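Local coordinates for protein RNA polymerase sigma-H factor (Fusobacterium nucleatum subsp. nucleatum, PDB 3MZY) that probably guides RNA polymerase to specific promoters as a sigma-70 family initiation factor that binds DNA and is released after initiation, at residues D6-Q9 against E10-G14; T25-S28 against F29-A33. All blocks are in the same frame, centred on the assembly; numbering follows the deposited sequence.

Contact 1: D6-Q9 against E10-G14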
# COMPACT_ATOMS: atom_id res chain seq x y z
N ASP A 6 -3.97 -13.41 4.59
CA ASP A 6 -5.37 -12.99 4.78
C ASP A 6 -5.53 -11.47 4.75
O ASP A 6 -6.19 -10.92 3.85
CB ASP A 6 -5.92 -13.54 6.11
CG ASP A 6 -4.89 -14.37 6.86
OD1 ASP A 6 -3.82 -13.81 7.19
OD2 ASP A 6 -5.16 -15.57 7.13
N LEU A 7 -4.92 -10.82 5.74
CA LEU A 7 -4.96 -9.36 5.89
C LEU A 7 -4.19 -8.63 4.80
O LEU A 7 -4.27 -7.41 4.70
CB LEU A 7 -4.39 -8.97 7.26
CG LEU A 7 -5.24 -9.26 8.50
CD1 LEU A 7 -4.37 -9.29 9.75
CD2 LEU A 7 -6.35 -8.23 8.66
N VAL A 8 -3.45 -9.38 3.99
CA VAL A 8 -2.64 -8.81 2.91
C VAL A 8 -3.49 -8.02 1.91
O VAL A 8 -3.12 -6.92 1.51
CB VAL A 8 -1.78 -9.89 2.20
CG1 VAL A 8 -1.18 -9.37 0.90
CG2 VAL A 8 -0.67 -10.36 3.12
N GLN A 9 -4.65 -8.56 1.54
CA GLN A 9 -5.57 -7.83 0.68
C GLN A 9 -5.93 -6.48 1.29
O GLN A 9 -5.90 -5.45 0.61
CB GLN A 9 -6.82 -8.66 0.40
CG GLN A 9 -6.94 -9.13 -1.05
CD GLN A 9 -6.00 -10.27 -1.41
OE1 GLN A 9 -4.77 -10.15 -1.31
NE2 GLN A 9 -6.57 -11.38 -1.87
N GLU A 10 -6.23 -6.48 2.58
CA GLU A 10 -6.65 -5.28 3.28
C GLU A 10 -5.54 -4.22 3.31
O GLU A 10 -5.80 -3.05 3.04
CB GLU A 10 -7.14 -5.64 4.69
CG GLU A 10 -8.60 -6.17 4.69
CD GLU A 10 -8.75 -7.65 4.27
OE1 GLU A 10 -7.73 -8.39 4.22
OE2 GLU A 10 -9.90 -8.06 4.01
N GLY A 11 -4.32 -4.66 3.61
CA GLY A 11 -3.09 -3.86 3.54
C GLY A 11 -2.95 -3.10 2.23
O GLY A 11 -2.82 -1.87 2.22
N ILE A 12 -3.02 -3.86 1.13
CA ILE A 12 -2.98 -3.31 -0.20
C ILE A 12 -4.07 -2.29 -0.42
O ILE A 12 -3.80 -1.21 -0.96
CB ILE A 12 -3.11 -4.43 -1.27
CG1 ILE A 12 -2.00 -5.47 -1.08
CG2 ILE A 12 -3.10 -3.83 -2.67
CD1 ILE A 12 -1.99 -6.59 -2.11
N LEU A 13 -5.30 -2.62 -0.03
CA LEU A 13 -6.42 -1.68 -0.19
C LEU A 13 -6.06 -0.38 0.55
O LEU A 13 -6.14 0.71 -0.04
CB LEU A 13 -7.71 -2.27 0.40
CG LEU A 13 -9.09 -1.92 -0.16
CD1 LEU A 13 -10.09 -1.81 1.00
CD2 LEU A 13 -9.14 -0.63 -1.02
N GLY A 14 -5.68 -0.53 1.83
CA GLY A 14 -5.22 0.58 2.68
C GLY A 14 -4.21 1.46 1.96
O GLY A 14 -4.35 2.68 1.97

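Contact 2: T25-S28 against F29-A33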
# COMPACT_ATOMS: atom_id res chain seq x y z
N THR A 25 0.13 18.46 2.38
CA THR A 25 0.30 19.43 3.46
C THR A 25 -0.03 18.88 4.86
O THR A 25 0.42 19.43 5.87
CB THR A 25 -0.53 20.71 3.21
OG1 THR A 25 -1.91 20.37 3.04
CG2 THR A 25 -0.04 21.43 1.95
N LYS A 26 -0.81 17.80 4.91
CA LYS A 26 -1.29 17.26 6.19
C LYS A 26 -0.24 16.44 6.97
O LYS A 26 -0.24 16.45 8.20
CB LYS A 26 -2.59 16.48 6.00
N SER A 27 0.64 15.74 6.25
CA SER A 27 1.72 14.94 6.86
C SER A 27 2.63 14.30 5.81
O SER A 27 2.39 14.44 4.61
CB SER A 27 1.16 13.84 7.77
OG SER A 27 0.73 12.73 6.99
N SER A 28 3.64 13.57 6.27
CA SER A 28 4.50 12.78 5.40
C SER A 28 3.70 11.61 4.83
O SER A 28 2.74 11.14 5.46
CB SER A 28 5.73 12.26 6.16
OG SER A 28 5.49 11.01 6.78
N PHE A 29 4.07 11.13 3.65
CA PHE A 29 3.30 10.07 3.05
C PHE A 29 3.45 8.77 3.84
O PHE A 29 2.47 8.06 4.05
CB PHE A 29 3.61 9.87 1.55
CG PHE A 29 2.92 8.66 0.98
CD1 PHE A 29 1.53 8.64 0.85
CD2 PHE A 29 3.63 7.52 0.66
CE1 PHE A 29 0.87 7.51 0.38
CE2 PHE A 29 2.97 6.37 0.19
CZ PHE A 29 1.59 6.37 0.05
N SER A 30 4.67 8.50 4.29
CA SER A 30 4.97 7.31 5.10
C SER A 30 4.00 7.13 6.26
O SER A 30 3.48 6.03 6.46
CB SER A 30 6.40 7.34 5.63
OG SER A 30 7.32 6.84 4.66
N SER A 31 3.74 8.20 7.00
CA SER A 31 2.82 8.08 8.13
C SER A 31 1.36 8.01 7.68
O SER A 31 0.53 7.39 8.33
CB SER A 31 3.04 9.20 9.16
OG SER A 31 3.19 10.44 8.52
N PHE A 32 1.04 8.62 6.54
CA PHE A 32 -0.33 8.54 6.05
C PHE A 32 -0.63 7.11 5.59
O PHE A 32 -1.70 6.56 5.87
CB PHE A 32 -0.65 9.58 4.96
CG PHE A 32 -2.11 9.58 4.52
CD1 PHE A 32 -3.12 9.96 5.41
CD2 PHE A 32 -2.47 9.17 3.22
CE1 PHE A 32 -4.48 9.95 5.02
CE2 PHE A 32 -3.81 9.15 2.82
CZ PHE A 32 -4.82 9.55 3.72
N ALA A 33 0.34 6.51 4.93
CA ALA A 33 0.20 5.14 4.47
C ALA A 33 0.02 4.18 5.65
O ALA A 33 -0.87 3.32 5.63
CB ALA A 33 1.40 4.74 3.62

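Contact 1: D6-Q9 against E10-G14
V8 and I12, one helical turn apart, lean across each other at an angle, with the CG1 branch of V8 ending 4.2 Å from CD1 of I12. The two chains arrive by different routes: CG1 of V8 stands opposite its own backbone nitrogen (chi1 167°), whereas CG1 of I12 lies beside the nitrogen and reaches back along the helix. On that course I12 CG1 passes within 3.2 Å of V8 O, so a methylene lies close beside a carbonyl that also accepts the nearly straight bond from I12 N. Similar i-to-i+4 bonds run from G11 N to L7 O and from L13 N to Q9 O, both 3.0 Å, and establish the first turns of the helix.

E10 folds back over the preceding residues. Its chain bends at chi2 (79°), setting OE1 3.4 Å from L7 CA and 3.0 Å from D6 O. E10 OE1 and D6 O are both acceptors and are not hydrogen-bonded to each other, so the approach is unfavourable, and at 2.5 Å resolution the placement of the carboxylate is somewhat uncertain. The nearby amino-terminal end of the helix would probably ease the cost of placing a carboxylate here.

The segment falls within the sigma-70 signature at 6-19, in region 2, whose corresponding helix in relatives contributes to binding core polymerase. Its sides are divided among neighbours. L7 and E10 face helix 29-50 at I45 and A44; Q9 and I12 meet helix 91-109, where Q9 OE1 is hydrogen-bonded to K103 NZ; and V8 and I12 touch I122 in the loop after helix 112-121. L13 bridges two helices, touching L95 and E40.

Contact 2: T25-S28 against F29-A33
Chi1 of +89° in S28 and +45° in S31 tucks each hydroxyl between its own backbone nitrogen and carbonyl carbon, and from there the two oxygens meet tip to tip, S28 OG to S31 OG at 2.9 Å. Either could donate. S28 holds the N-cap position of helix 29-50, and S31 is three residues further on, so the bond links the N-cap to the first turn.

The carbonyl of S28 is gripped twice. F32 N donates at 3.2 Å with an N-H...O angle of 150°, the opening i-to-i+4 bond of the helix, while S27 OG reaches the same S28 O at 3.0 Å from the other face of the carbonyl plane. S27 OG also lies 4.0 Å from F32 CB. F29 is directed elsewhere, its ring meeting Y22 edge-to-face and packing on A18 and I19 of helix 8-21, and S30 OG bonds to D142.

Three serine hydroxyls thus serve a helix start of region 2: two pair to tie the N-cap to the first turn, and the third adds a second donor, on the opposite face, to the carbonyl that accepts the first helical bond.

Contacts 1 and 2 follow one another along the chain within sigma-70 region 2, contact 1 in the first part of helix 8-21 and contact 2 at the N-cap of helix 29-50. Both are partly buried, on opposite sides of the chain's centre, their centres 19 Å apart. These two helices pack on each other: L7, E10 and L13 touch helix 29-50, while F29, F32 and A33 touch A18. Helix 91-109 is met by contact 1, helix 138-159 by contact 2. The more central contact 1 joins aliphatic packing to regular backbone bonding; contact 2, further out, relies on hydroxyl chemistry, and its packing comes from F29 and F32 together with A33 and S30.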